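Local coordinates for 70 KDA protein (Xanthomonas sp., PDB 4B2N) that cleaves rubber (latex) oxidatively as a processive dioxygenase that carries two covalently bound c-type hemes, at residues G379-P384 / I423-T428; I366-D371 / H394-P399; D429-R434 / Y632-D637. One frame throughout, in Å; residues are numbered along the deposited sequence.

From the N terminus, residues 366-371, at the end of helix 357-369, come first, followed by the loop 379-384. Contact 2 opens at 366-371 and closes at 394-399, just past the heme-bearing Cys390 and Cys393. Contact 1 opens inside the span 366-399 and closes later, at 423-428, so the two cross along the chain; Lys383 NZ and Asp371 OD2, 2.9 Å apart, form a salt bridge between them. Both touch the same heme. Contact 3 follows in series: 429-434 continues straight from 423-428, Met433 packs against Ile423, and a 197-residue excursion of helices, strands and loops closes at 632-637, shortly before the second axial ligand His641, while Arg432 grips the other heme.

Contact 1 of 3, residues G379-P384 / I423-T428; sequences GAIPKP and IETIRT. With HEC (heme c), chain D.
Pro382 and Thr425 mark the closest backbone approach, with CA atoms 5.4 Å apart, where the irregular segment 379-384 passes the short helix 423-426. No hydrogen bond links the two segments, and the contact is made by packing. Thr425 is its centre: the CB points at the loop and sits 3.0 Å from Pro382 O, a tight approach, while CG2 also touches that oxygen. Its chi1 of 138° lies away from any staggered position and places OG1 near the ring of Pro384, whose CD and CG meet the threonine tip to tip. The same OG1 comes within 3.6 Å of CBC of the heme. Pro382 meets the neighbouring Glu424, with CD 3.3 Å from Glu424 O and CG beside Glu424 CB, the two side chains crossing at about a right angle; the carboxylate end leads away from the loop. The loop leads into Cys390 and Cys393, which with His394 form the CXXCH signature of a c-type cytochrome, and the side chain of Pro384 lies about 5 Å from that of Cys393. Thr425 thus touches both loop and heme, while Ile426, its CB pointing away from the loop, and Thr428, just past the helix, meet the heme. Ile426 CD1 lies 3.5 Å from C2D, and Thr428 OG1 donates a hydrogen bond of 2.8 Å to propionate oxygen O1D. Arg427, the first residue past the helix, has positive phi, and its N closes a helical bond to Ile423 O. Its chain, bent at chi2 and chi3, crosses Ile381 at about a right angle, with NH1 3.2 Å from Ile381 CG1 and also near CD1. The other arm, NH2, forms a salt bridge with Asp642, next in sequence to the axial ligand His641.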
loop_
_atom_site.group_PDB
_atom_site.type_symbol
_atom_site.label_atom_id
_atom_site.label_comp_id
_atom_site.label_asym_id
_atom_site.label_seq_id
_atom_site.Cartn_x
_atom_site.Cartn_y
_atom_site.Cartn_z
ATOM N N GLY A 379 18.385 23.590 12.226
ATOM C CA GLY A 379 17.746 24.546 13.172
ATOM C C GLY A 379 16.297 24.874 12.806
ATOM O O GLY A 379 15.441 25.020 13.692
ATOM N N ALA A 380 16.013 24.932 11.507
ATOM C CA ALA A 380 14.674 25.273 10.977
ATOM C C ALA A 380 13.655 24.104 10.937
ATOM O O ALA A 380 12.476 24.308 10.636
ATOM C CB ALA A 380 14.839 25.778 9.546
ATOM N N ILE A 381 14.117 22.892 11.182
ATOM C CA ILE A 381 13.220 21.716 11.177
ATOM C C ILE A 381 12.970 21.319 12.602
ATOM O O ILE A 381 13.908 20.883 13.263
ATOM C CB ILE A 381 13.849 20.532 10.390
ATOM C CG1 ILE A 381 14.087 20.973 8.936
ATOM C CG2 ILE A 381 12.929 19.298 10.447
ATOM C CD1 ILE A 381 15.104 20.144 8.176
ATOM N N PRO A 382 11.727 21.451 13.084
ATOM C CA PRO A 382 11.450 21.010 14.444
ATOM C C PRO A 382 11.969 19.578 14.691
ATOM O O PRO A 382 11.781 18.677 13.839
ATOM C CB PRO A 382 9.927 21.024 14.540
ATOM C CG PRO A 382 9.441 21.915 13.433
ATOM C CD PRO A 382 10.504 21.887 12.360
ATOM N N LYS A 383 12.604 19.352 15.847
ATOM C CA LYS A 383 13.206 18.075 16.129
ATOM C C LYS A 383 12.340 17.347 17.120
ATOM O O LYS A 383 12.031 17.904 18.163
ATOM C CB LYS A 383 14.646 18.239 16.713
ATOM C CG LYS A 383 15.237 16.926 17.226
ATOM C CD LYS A 383 16.601 17.117 17.847
ATOM C CE LYS A 383 17.035 15.879 18.630
ATOM N NZ LYS A 383 18.423 16.154 19.116
ATOM N N PRO A 384 11.949 16.097 16.821
ATOM C CA PRO A 384 11.192 15.356 17.829
ATOM C C PRO A 384 11.973 14.937 19.063
ATOM O O PRO A 384 13.216 15.023 19.100
ATOM C CB PRO A 384 10.728 14.101 17.080
ATOM C CG PRO A 384 10.722 14.485 15.614
ATOM C CD PRO A 384 11.940 15.423 15.499
ATOM N N ILE A 423 4.068 16.315 10.411
ATOM C CA ILE A 423 4.338 16.886 9.084
ATOM C C ILE A 423 5.341 18.090 9.152
ATOM O O ILE A 423 6.042 18.350 8.214
ATOM C CB ILE A 423 3.018 17.200 8.356
ATOM C CG1 ILE A 423 3.242 17.533 6.866
ATOM C CG2 ILE A 423 2.253 18.366 9.025
ATOM C CD1 ILE A 423 3.854 16.375 6.055
ATOM N N GLU A 424 5.363 18.822 10.261
ATOM C CA GLU A 424 6.218 20.034 10.349
ATOM C C GLU A 424 7.678 19.587 10.398
ATOM O O GLU A 424 8.609 20.397 10.141
ATOM C CB GLU A 424 5.879 20.826 11.633
ATOM C CG GLU A 424 4.485 21.388 11.595
ATOM C CD GLU A 424 3.360 20.411 12.044
ATOM O OE1 GLU A 424 3.593 19.186 12.354
ATOM O OE2 GLU A 424 2.185 20.925 12.094
ATOM N N THR A 425 7.903 18.341 10.825
ATOM C CA THR A 425 9.239 17.761 10.749
ATOM C C THR A 425 9.553 16.959 9.513
ATOM O O THR A 425 10.550 17.235 8.869
ATOM C CB THR A 425 9.882 17.230 12.099
ATOM O OG1 THR A 425 10.565 15.964 11.931
ATOM C CG2 THR A 425 9.041 17.233 13.223
ATOM N N ILE A 426 8.643 16.050 9.091
ATOM C CA ILE A 426 8.950 15.278 7.890
ATOM C C ILE A 426 8.912 16.084 6.603
ATOM O O ILE A 426 9.793 15.894 5.770
ATOM C CB ILE A 426 8.092 13.980 7.778
ATOM C CG1 ILE A 426 8.456 13.160 6.493
ATOM C CG2 ILE A 426 6.619 14.266 8.056
ATOM C CD1 ILE A 426 9.911 12.597 6.659
ATOM N N ARG A 427 7.902 16.953 6.454
ATOM C CA ARG A 427 7.791 17.925 5.341
ATOM C C ARG A 427 7.818 17.284 3.951
ATOM O O ARG A 427 8.190 17.940 2.954
ATOM C CB ARG A 427 8.858 18.987 5.458
ATOM C CG ARG A 427 8.906 19.567 6.857
ATOM C CD ARG A 427 9.301 21.045 6.874
ATOM N NE ARG A 427 10.238 21.402 5.802
ATOM C CZ ARG A 427 11.509 20.994 5.744
ATOM N NH1 ARG A 427 11.988 20.197 6.686
ATOM N NH2 ARG A 427 12.282 21.367 4.736
ATOM N N THR A 428 7.468 15.998 3.870
ATOM C CA THR A 428 7.327 15.407 2.531
ATOM C C THR A 428 5.988 15.852 1.988
ATOM O O THR A 428 5.197 16.531 2.686
ATOM C CB THR A 428 7.325 13.887 2.621
ATOM O OG1 THR A 428 6.558 13.527 3.773
ATOM C CG2 THR A 428 8.765 13.367 2.767
HETATM FE FE HEC D . 13.596 8.516 7.394
HETATM C CHA HEC D . 11.244 7.836 4.955
HETATM C CHB HEC D . 15.939 6.303 5.867
HETATM C CHC HEC D . 16.100 9.545 9.479
HETATM C CHD HEC D . 11.154 9.735 9.444
HETATM N NA HEC D . 13.542 7.241 5.824
HETATM C C1A HEC D . 12.537 7.204 4.825
HETATM C C2A HEC D . 12.913 6.328 3.718
HETATM C C3A HEC D . 14.287 5.871 3.996
HETATM C C4A HEC D . 14.657 6.506 5.244
HETATM C CMA HEC D . 15.093 4.921 3.137
HETATM C CAA HEC D . 12.040 5.860 2.557
HETATM C CBA HEC D . 11.257 4.669 3.220
HETATM C CGA HEC D . 10.126 4.185 2.299
HETATM O O1A HEC D . 9.900 4.870 1.268
HETATM O O2A HEC D . 9.443 3.114 2.496
HETATM N NB HEC D . 15.681 7.990 7.594
HETATM C C1B HEC D . 16.461 7.119 6.955
HETATM C C2B HEC D . 17.855 7.043 7.403
HETATM C C3B HEC D . 17.894 8.048 8.482
HETATM C C4B HEC D . 16.530 8.548 8.508
HETATM C CMB HEC D . 18.934 6.135 6.860
HETATM C CAB HEC D . 19.072 8.490 9.325
HETATM C CBB HEC D . 20.062 9.164 8.605
HETATM N NC HEC D . 13.627 9.318 9.162
HETATM C C1C HEC D . 14.750 9.850 9.857
HETATM C C2C HEC D . 14.426 10.683 11.008
HETATM C C3C HEC D . 12.986 10.726 11.001
HETATM C C4C HEC D . 12.532 9.961 9.806
HETATM C CMC HEC D . 15.380 11.349 11.989
HETATM C CAC HEC D . 12.160 11.485 11.997
HETATM C CBC HEC D . 12.319 12.786 12.305
HETATM N ND HEC D . 11.624 8.664 7.272
HETATM C C1D HEC D . 10.769 9.234 8.114
HETATM C C2D HEC D . 9.367 9.308 7.728
HETATM C C3D HEC D . 9.383 8.762 6.391
HETATM C C4D HEC D . 10.792 8.431 6.204
HETATM C CMD HEC D . 8.196 9.850 8.507
HETATM C CAD HEC D . 8.202 8.578 5.466
HETATM C CBD HEC D . 8.230 9.808 4.545
HETATM C CGD HEC D . 7.134 9.780 3.507
HETATM O O1D HEC D . 6.344 10.723 3.367
HETATM O O2D HEC D . 7.068 8.756 2.860
#

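Contact 2 of 3, residues I366-D371 / H394-P399. With HEC (heme c), chain D.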
loop_
_atom_site.group_PDB
_atom_site.type_symbol
_atom_site.label_atom_id
_atom_site.label_comp_id
_atom_site.label_asym_id
_atom_site.label_seq_id
_atom_site.Cartn_x
_atom_site.Cartn_y
_atom_site.Cartn_z
ATOM N N ILE A 366 26.147 5.099 13.029
ATOM C CA ILE A 366 25.643 6.371 12.629
ATOM C C ILE A 366 24.133 6.263 12.745
ATOM O O ILE A 366 23.476 7.134 13.319
ATOM C CB ILE A 366 26.052 6.681 11.185
ATOM C CG1 ILE A 366 27.580 7.006 11.098
ATOM C CG2 ILE A 366 25.292 7.920 10.692
ATOM C CD1 ILE A 366 28.143 6.661 9.717
ATOM N N TYR A 367 23.588 5.168 12.203
ATOM C CA TYR A 367 22.114 4.946 12.197
ATOM C C TYR A 367 21.524 5.216 13.608
ATOM O O TYR A 367 20.558 5.986 13.773
ATOM C CB TYR A 367 21.786 3.521 11.683
ATOM C CG TYR A 367 20.263 3.279 11.733
ATOM C CD1 TYR A 367 19.652 2.935 12.902
ATOM C CD2 TYR A 367 19.471 3.445 10.611
ATOM C CE1 TYR A 367 18.270 2.786 12.983
ATOM C CE2 TYR A 367 18.110 3.298 10.688
ATOM C CZ TYR A 367 17.522 2.977 11.851
ATOM O OH TYR A 367 16.161 2.850 11.897
ATOM N N HIS A 368 22.120 4.594 14.621
ATOM C CA HIS A 368 21.577 4.617 15.982
ATOM C C HIS A 368 22.063 5.793 16.830
ATOM O O HIS A 368 21.437 6.156 17.846
ATOM C CB HIS A 368 21.963 3.314 16.651
ATOM C CG HIS A 368 21.271 2.117 16.082
ATOM N ND1 HIS A 368 21.774 1.402 15.016
ATOM C CD2 HIS A 368 20.050 1.542 16.422
ATOM C CE1 HIS A 368 20.910 0.391 14.744
ATOM N NE2 HIS A 368 19.875 0.469 15.615
ATOM N N GLU A 369 23.135 6.466 16.411
ATOM C CA GLU A 369 23.712 7.425 17.343
ATOM C C GLU A 369 23.935 8.816 16.835
ATOM O O GLU A 369 24.072 9.724 17.656
ATOM C CB GLU A 369 25.043 6.886 17.945
ATOM C CG GLU A 369 24.870 5.557 18.694
ATOM C CD GLU A 369 26.159 4.991 19.268
ATOM O OE1 GLU A 369 27.132 5.751 19.453
ATOM O OE2 GLU A 369 26.214 3.788 19.553
ATOM N N ARG A 370 23.993 9.000 15.514
ATOM C CA ARG A 370 24.363 10.324 14.981
ATOM C C ARG A 370 23.156 11.254 15.059
ATOM O O ARG A 370 22.103 10.964 14.496
ATOM C CB ARG A 370 24.897 10.222 13.545
ATOM C CG ARG A 370 25.966 11.277 13.170
ATOM C CD ARG A 370 25.423 12.670 12.932
ATOM N NE ARG A 370 26.078 13.334 11.785
ATOM C CZ ARG A 370 25.724 14.538 11.329
ATOM N NH1 ARG A 370 24.763 15.223 11.947
ATOM N NH2 ARG A 370 26.341 15.078 10.272
ATOM N N ASP A 371 23.296 12.363 15.780
ATOM C CA ASP A 371 22.209 13.319 15.885
ATOM C C ASP A 371 22.195 14.156 14.621
ATOM O O ASP A 371 23.163 14.832 14.324
ATOM C CB ASP A 371 22.390 14.203 17.111
ATOM C CG ASP A 371 21.230 15.206 17.326
ATOM O OD1 ASP A 371 20.324 15.457 16.433
ATOM O OD2 ASP A 371 21.238 15.765 18.441
ATOM N N HIS A 394 12.698 5.743 12.848
ATOM C CA HIS A 394 12.464 4.490 12.148
ATOM C C HIS A 394 12.413 3.238 13.024
ATOM O O HIS A 394 11.718 2.254 12.729
ATOM C CB HIS A 394 13.487 4.337 11.046
ATOM C CG HIS A 394 13.222 5.201 9.881
ATOM N ND1 HIS A 394 12.354 4.839 8.870
ATOM C CD2 HIS A 394 13.778 6.387 9.514
ATOM C CE1 HIS A 394 12.364 5.801 7.928
ATOM N NE2 HIS A 394 13.220 6.759 8.319
ATOM N N GLY A 395 13.147 3.244 14.122
ATOM C CA GLY A 395 13.284 2.023 14.903
ATOM C C GLY A 395 14.710 1.647 15.217
ATOM O O GLY A 395 15.642 2.038 14.489
ATOM N N VAL A 396 14.877 0.842 16.267
ATOM C CA VAL A 396 16.196 0.296 16.629
ATOM C C VAL A 396 16.409 -1.122 16.079
ATOM O O VAL A 396 15.618 -2.040 16.369
ATOM C CB VAL A 396 16.322 0.226 18.173
ATOM C CG1 VAL A 396 17.636 -0.440 18.573
ATOM C CG2 VAL A 396 16.230 1.620 18.779
ATOM N N TYR A 397 17.458 -1.290 15.253
ATOM C CA TYR A 397 17.692 -2.549 14.561
ATOM C C TYR A 397 18.808 -3.350 15.190
ATOM O O TYR A 397 18.778 -4.550 15.117
ATOM C CB TYR A 397 18.001 -2.366 13.060
ATOM C CG TYR A 397 16.843 -1.759 12.318
ATOM C CD1 TYR A 397 15.583 -2.310 12.409
ATOM C CD2 TYR A 397 17.011 -0.603 11.580
ATOM C CE1 TYR A 397 14.484 -1.709 11.773
ATOM C CE2 TYR A 397 15.947 0.045 10.972
ATOM C CZ TYR A 397 14.688 -0.525 11.046
ATOM O OH TYR A 397 13.653 0.114 10.429
ATOM N N SER A 398 19.810 -2.668 15.723
ATOM C CA SER A 398 21.046 -3.274 16.187
ATOM C C SER A 398 20.763 -3.998 17.512
ATOM O O SER A 398 20.214 -3.358 18.460
ATOM C CB SER A 398 22.082 -2.160 16.361
ATOM O OG SER A 398 22.875 -2.352 17.511
ATOM N N PRO A 399 21.071 -5.322 17.580
ATOM C CA PRO A 399 20.780 -6.028 18.832
ATOM C C PRO A 399 21.472 -5.363 20.027
ATOM O O PRO A 399 20.943 -5.339 21.121
ATOM C CB PRO A 399 21.388 -7.416 18.583
ATOM C CG PRO A 399 21.274 -7.595 17.101
ATOM C CD PRO A 399 21.648 -6.228 16.569
HETATM FE FE HEC D . 13.596 8.516 7.394
HETATM C CHA HEC D . 11.244 7.836 4.955
HETATM C CHB HEC D . 15.939 6.303 5.867
HETATM C CHC HEC D . 16.100 9.545 9.479
HETATM C CHD HEC D . 11.154 9.735 9.444
HETATM N NA HEC D . 13.542 7.241 5.824
HETATM C C1A HEC D . 12.537 7.204 4.825
HETATM C C2A HEC D . 12.913 6.328 3.718
HETATM C C3A HEC D . 14.287 5.871 3.996
HETATM C C4A HEC D . 14.657 6.506 5.244
HETATM C CMA HEC D . 15.093 4.921 3.137
HETATM C CAA HEC D . 12.040 5.860 2.557
HETATM C CBA HEC D . 11.257 4.669 3.220
HETATM C CGA HEC D . 10.126 4.185 2.299
HETATM O O1A HEC D . 9.900 4.870 1.268
HETATM O O2A HEC D . 9.443 3.114 2.496
HETATM N NB HEC D . 15.681 7.990 7.594
HETATM C C1B HEC D . 16.461 7.119 6.955
HETATM C C2B HEC D . 17.855 7.043 7.403
HETATM C C3B HEC D . 17.894 8.048 8.482
HETATM C C4B HEC D . 16.530 8.548 8.508
HETATM C CMB HEC D . 18.934 6.135 6.860
HETATM C CAB HEC D . 19.072 8.490 9.325
HETATM C CBB HEC D . 20.062 9.164 8.605
HETATM N NC HEC D . 13.627 9.318 9.162
HETATM C C1C HEC D . 14.750 9.850 9.857
HETATM C C2C HEC D . 14.426 10.683 11.008
HETATM C C3C HEC D . 12.986 10.726 11.001
HETATM C C4C HEC D . 12.532 9.961 9.806
HETATM C CMC HEC D . 15.380 11.349 11.989
HETATM C CAC HEC D . 12.160 11.485 11.997
HETATM C CBC HEC D . 12.319 12.786 12.305
HETATM N ND HEC D . 11.624 8.664 7.272
HETATM C C1D HEC D . 10.769 9.234 8.114
HETATM C C2D HEC D . 9.367 9.308 7.728
HETATM C C3D HEC D . 9.383 8.762 6.391
HETATM C C4D HEC D . 10.792 8.431 6.204
HETATM C CMD HEC D . 8.196 9.850 8.507
HETATM C CAD HEC D . 8.202 8.578 5.466
HETATM C CBD HEC D . 8.230 9.808 4.545
HETATM C CGD HEC D . 7.134 9.780 3.507
HETATM O O1D HEC D . 6.344 10.723 3.367
HETATM O O2D HEC D . 7.068 8.756 2.860
#
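His368 and Val396, whose CA atoms are 6.9 Å apart, are the nearest backbone pair between the last turn of helix 357-369 and the irregular chain that leaves helix 391-394. Two neighbouring helix residues reach across. With CG anti to the backbone N (chi1 178°), Tyr367 directs its ring at the chain, and its OH donates to Gly395 O at 2.8 Å. That oxygen lies at the ring edge, near the ring plane. Gly395 takes positive phi where the chain leaves the helix. Tyr367 OH also lies 3.2 Å from His394 CB and 3.0 Å from Tyr397 CE2; the two tyrosine rings meet obliquely, their planes at 44°. Tyr397 OH is itself hydrogen-bonded to Leu506. His368 is the second link: its NE2 accepts from Tyr397 N at 3.0 Å, the donor almost in the imidazole plane. Ser398 CB lies over one face of the ring, 3.2 Å from CE1, and Val396 CG1 is at the edge beside CD2. Tyr367 CD1 sits 3.3 Å above the His368 ring plane, over its centre, and the ring of His401 stacks on it as well. His394 is the heme's axial ligand, its NE2 2.0 Å from the iron, and His641 supplies the other axial nitrogen. Such bis-histidine ligation, following a CXXCH sequence, is familiar from c-type cytochromes. Because His368 NE2 accepts while ND1 bonds to Ala364 O, that imidazole is probably neutral with its proton on ND1; the bond from His394 ND1 to Pro504 O would help set the ligand ring's rotation.

Contact 3 of 3, residues D429-R434 / Y632-D637. With HEC (heme c), chain C.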
loop_
_atom_site.group_PDB
_atom_site.type_symbol
_atom_site.label_atom_id
_atom_site.label_comp_id
_atom_site.label_asym_id
_atom_site.label_seq_id
_atom_site.Cartn_x
_atom_site.Cartn_y
_atom_site.Cartn_z
ATOM N N ASP A 429 5.685 15.463 0.755
ATOM C CA ASP A 429 4.467 15.962 0.109
ATOM C C ASP A 429 3.277 15.814 1.029
ATOM O O ASP A 429 2.954 14.685 1.489
ATOM C CB ASP A 429 4.197 15.261 -1.214
ATOM C CG ASP A 429 3.150 15.970 -2.011
ATOM O OD1 ASP A 429 1.976 15.972 -1.586
ATOM O OD2 ASP A 429 3.503 16.577 -3.033
ATOM N N PRO A 430 2.603 16.920 1.293
ATOM C CA PRO A 430 1.534 16.839 2.303
ATOM C C PRO A 430 0.163 16.457 1.785
ATOM O O PRO A 430 -0.751 16.428 2.589
ATOM C CB PRO A 430 1.429 18.270 2.800
ATOM C CG PRO A 430 1.766 19.081 1.575
ATOM C CD PRO A 430 2.840 18.317 0.838
ATOM N N ARG A 431 -0.037 16.170 0.496
ATOM C CA ARG A 431 -1.430 16.016 0.024
ATOM C C ARG A 431 -2.049 14.796 0.691
ATOM O O ARG A 431 -3.245 14.815 1.032
ATOM C CB ARG A 431 -1.579 15.784 -1.483
ATOM C CG ARG A 431 -1.040 16.892 -2.384
ATOM C CD ARG A 431 -1.711 18.225 -2.008
ATOM N NE ARG A 431 -1.342 19.262 -2.974
ATOM C CZ ARG A 431 -1.887 20.475 -3.052
ATOM N NH1 ARG A 431 -2.864 20.826 -2.221
ATOM N NH2 ARG A 431 -1.449 21.329 -3.996
ATOM N N ARG A 432 -1.251 13.730 0.847
ATOM C CA ARG A 432 -1.812 12.490 1.349
ATOM C C ARG A 432 -2.315 12.673 2.813
ATOM O O ARG A 432 -3.322 12.136 3.202
ATOM C CB ARG A 432 -0.725 11.392 1.331
ATOM C CG ARG A 432 -1.036 10.128 2.175
ATOM C CD ARG A 432 -2.354 9.465 1.687
ATOM N NE ARG A 432 -2.586 8.269 2.483
ATOM C CZ ARG A 432 -3.099 8.287 3.717
ATOM N NH1 ARG A 432 -3.565 9.439 4.235
ATOM N NH2 ARG A 432 -3.224 7.153 4.414
ATOM N N MET A 433 -1.581 13.413 3.635
ATOM C CA MET A 433 -1.992 13.531 5.017
ATOM C C MET A 433 -3.338 14.281 5.230
ATOM O O MET A 433 -3.912 14.227 6.333
ATOM C CB MET A 433 -0.859 14.079 5.905
ATOM C CG MET A 433 -0.704 15.566 5.834
ATOM S SD MET A 433 0.178 15.733 7.366
ATOM C CE MET A 433 -1.133 15.797 8.584
ATOM N N ARG A 434 -3.885 14.876 4.182
ATOM C CA ARG A 434 -5.222 15.479 4.228
ATOM C C ARG A 434 -6.395 14.536 3.921
ATOM O O ARG A 434 -7.567 14.925 3.999
ATOM C CB ARG A 434 -5.289 16.675 3.249
ATOM C CG ARG A 434 -3.969 17.453 3.127
ATOM C CD ARG A 434 -3.795 18.444 4.248
ATOM N NE ARG A 434 -2.548 19.243 4.258
ATOM C CZ ARG A 434 -2.073 20.021 3.275
ATOM N NH1 ARG A 434 -2.644 20.077 2.074
ATOM N NH2 ARG A 434 -0.953 20.712 3.484
ATOM N N TYR A 632 6.522 17.398 -10.235
ATOM C CA TYR A 632 5.636 18.561 -10.332
ATOM C C TYR A 632 4.119 18.254 -10.381
ATOM O O TYR A 632 3.330 19.136 -10.150
ATOM C CB TYR A 632 6.057 19.449 -11.512
ATOM C CG TYR A 632 7.404 20.011 -11.282
ATOM C CD1 TYR A 632 7.631 20.801 -10.166
ATOM C CD2 TYR A 632 8.489 19.698 -12.117
ATOM C CE1 TYR A 632 8.862 21.347 -9.914
ATOM C CE2 TYR A 632 9.752 20.240 -11.864
ATOM C CZ TYR A 632 9.920 21.064 -10.755
ATOM O OH TYR A 632 11.139 21.610 -10.425
ATOM N N LEU A 633 3.718 17.016 -10.602
ATOM C CA LEU A 633 2.294 16.732 -10.566
ATOM C C LEU A 633 1.798 16.797 -9.122
ATOM O O LEU A 633 2.593 16.693 -8.162
ATOM C CB LEU A 633 1.935 15.383 -11.254
ATOM C CG LEU A 633 2.504 15.227 -12.681
ATOM C CD1 LEU A 633 2.090 13.819 -13.129
ATOM C CD2 LEU A 633 2.028 16.272 -13.677
ATOM N N TYR A 634 0.495 17.012 -8.986
ATOM C CA TYR A 634 -0.151 17.111 -7.701
ATOM C C TYR A 634 0.212 15.888 -6.837
ATOM O O TYR A 634 -0.011 14.763 -7.262
ATOM C CB TYR A 634 -1.675 17.142 -7.937
ATOM C CG TYR A 634 -2.552 17.287 -6.692
ATOM C CD1 TYR A 634 -2.972 16.162 -5.960
ATOM C CD2 TYR A 634 -2.984 18.544 -6.257
ATOM C CE1 TYR A 634 -3.809 16.286 -4.859
ATOM C CE2 TYR A 634 -3.796 18.658 -5.132
ATOM C CZ TYR A 634 -4.180 17.544 -4.444
ATOM O OH TYR A 634 -4.990 17.679 -3.354
ATOM N N GLY A 635 0.749 16.131 -5.639
ATOM C CA GLY A 635 0.964 15.097 -4.688
ATOM C C GLY A 635 2.308 14.446 -4.892
ATOM O O GLY A 635 2.661 13.575 -4.100
ATOM N N ASN A 636 3.049 14.832 -5.951
ATOM C CA ASN A 636 4.230 14.093 -6.389
ATOM C C ASN A 636 5.538 14.747 -5.902
ATOM O O ASN A 636 6.603 14.283 -6.295
ATOM C CB ASN A 636 4.323 13.977 -7.948
ATOM C CG ASN A 636 3.641 12.698 -8.494
ATOM O OD1 ASN A 636 2.884 11.994 -7.781
ATOM N ND2 ASN A 636 3.954 12.355 -9.725
ATOM N N ASP A 637 5.474 15.778 -5.061
ATOM C CA ASP A 637 6.708 16.523 -4.702
ATOM C C ASP A 637 7.739 15.560 -4.102
ATOM O O ASP A 637 7.372 14.571 -3.437
ATOM C CB ASP A 637 6.398 17.669 -3.696
ATOM C CG ASP A 637 7.615 18.497 -3.383
ATOM O OD1 ASP A 637 8.009 19.201 -4.287
ATOM O OD2 ASP A 637 8.181 18.442 -2.260
HETATM FE FE HEC C . -3.283 -2.167 -0.439
HETATM C CHA HEC C . -2.108 -0.063 2.085
HETATM C CHB HEC C . -3.635 -4.777 1.890
HETATM C CHC HEC C . -5.125 -4.116 -2.722
HETATM C CHD HEC C . -2.413 0.059 -2.808
HETATM N NA HEC C . -3.004 -2.387 1.475
HETATM C C1A HEC C . -2.352 -1.471 2.354
HETATM C C2A HEC C . -2.004 -2.054 3.641
HETATM C C3A HEC C . -2.438 -3.411 3.629
HETATM C C4A HEC C . -3.015 -3.583 2.290
HETATM C CMA HEC C . -2.249 -4.448 4.719
HETATM C CAA HEC C . -1.295 -1.393 4.851
HETATM C CBA HEC C . 0.198 -1.393 4.520
HETATM C CGA HEC C . 1.018 -0.612 5.531
HETATM O O1A HEC C . 0.656 0.542 5.948
HETATM O O2A HEC C . 2.082 -1.159 5.832
HETATM N NB HEC C . -4.251 -3.967 -0.361
HETATM C C1B HEC C . -4.219 -4.917 0.581
HETATM C C2B HEC C . -4.960 -6.135 0.287
HETATM C C3B HEC C . -5.407 -5.936 -1.038
HETATM C C4B HEC C . -4.872 -4.623 -1.378
HETATM C CMB HEC C . -5.105 -7.230 1.265
HETATM C CAB HEC C . -6.283 -6.804 -1.903
HETATM C CBB HEC C . -7.598 -7.008 -1.405
HETATM N NC HEC C . -3.717 -2.143 -2.373
HETATM C C1C HEC C . -4.478 -2.927 -3.221
HETATM C C2C HEC C . -4.445 -2.478 -4.636
HETATM C C3C HEC C . -3.659 -1.225 -4.612
HETATM C C4C HEC C . -3.247 -1.056 -3.221
HETATM C CMC HEC C . -5.184 -3.183 -5.767
HETATM C CAC HEC C . -3.332 -0.296 -5.741
HETATM C CBC HEC C . -4.342 -0.020 -6.668
HETATM N ND HEC C . -2.432 -0.319 -0.347
HETATM C C1D HEC C . -2.165 0.430 -1.416
HETATM C C2D HEC C . -1.541 1.675 -1.104
HETATM C C3D HEC C . -1.468 1.639 0.323
HETATM C C4D HEC C . -2.070 0.364 0.697
HETATM C CMD HEC C . -1.059 2.779 -1.975
HETATM C CAD HEC C . -1.003 2.775 1.164
HETATM C CBD HEC C . -2.311 3.657 1.143
HETATM C CGD HEC C . -2.047 4.965 1.851
HETATM O O1D HEC C . -1.859 6.022 1.196
HETATM O O2D HEC C . -1.933 4.898 3.121
HETATM O O HOH W 1 7.958 14.244 -0.551
HETATM O O HOH W 2 1.088 18.639 -4.587
#
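Asp429 OD2 accepts from Asp637 N at 2.9 Å, tying an Asx turn, which Asp429 forms, to the residue that follows the type II beta turn Leu633-Asn636. The donor comes from the anti side, 28° out of the carboxylate plane. The other direct hydrogen bond of the carboxylate closes the Asx turn itself: OD1 accepts from Arg431 N at 2.9 Å in a nearly straight bond (169°), so the group serves both segments. The first torsion, with CG anti to the backbone N, sends the carboxylate toward 632-637. Two waters add bridges: one accepts from Asp429 N and donates to Asp637 O, the other accepts from both Arg431 NE and Gly635 N.

Packing comes from Arg431, whose chain lies across the ring of Tyr634. CG makes a CH-pi contact 4.0 Å from the ring centroid, and NE lies over the same ring, 3.3 Å from CE2. Guanidinium and ring planes are only 18° apart, close to parallel. CG also touches Gly635 CA at 3.5 Å. Tyr634 OH is held by His282 O.

Arg432, which does not touch 632-637, turns to heme c of chain C. Its NH1 forms a salt bridge with Asp303; the hydrogen bonds to one propionate are nearly straight, NE to O1D at 2.7 Å and NH2 to O2D at 2.9 Å.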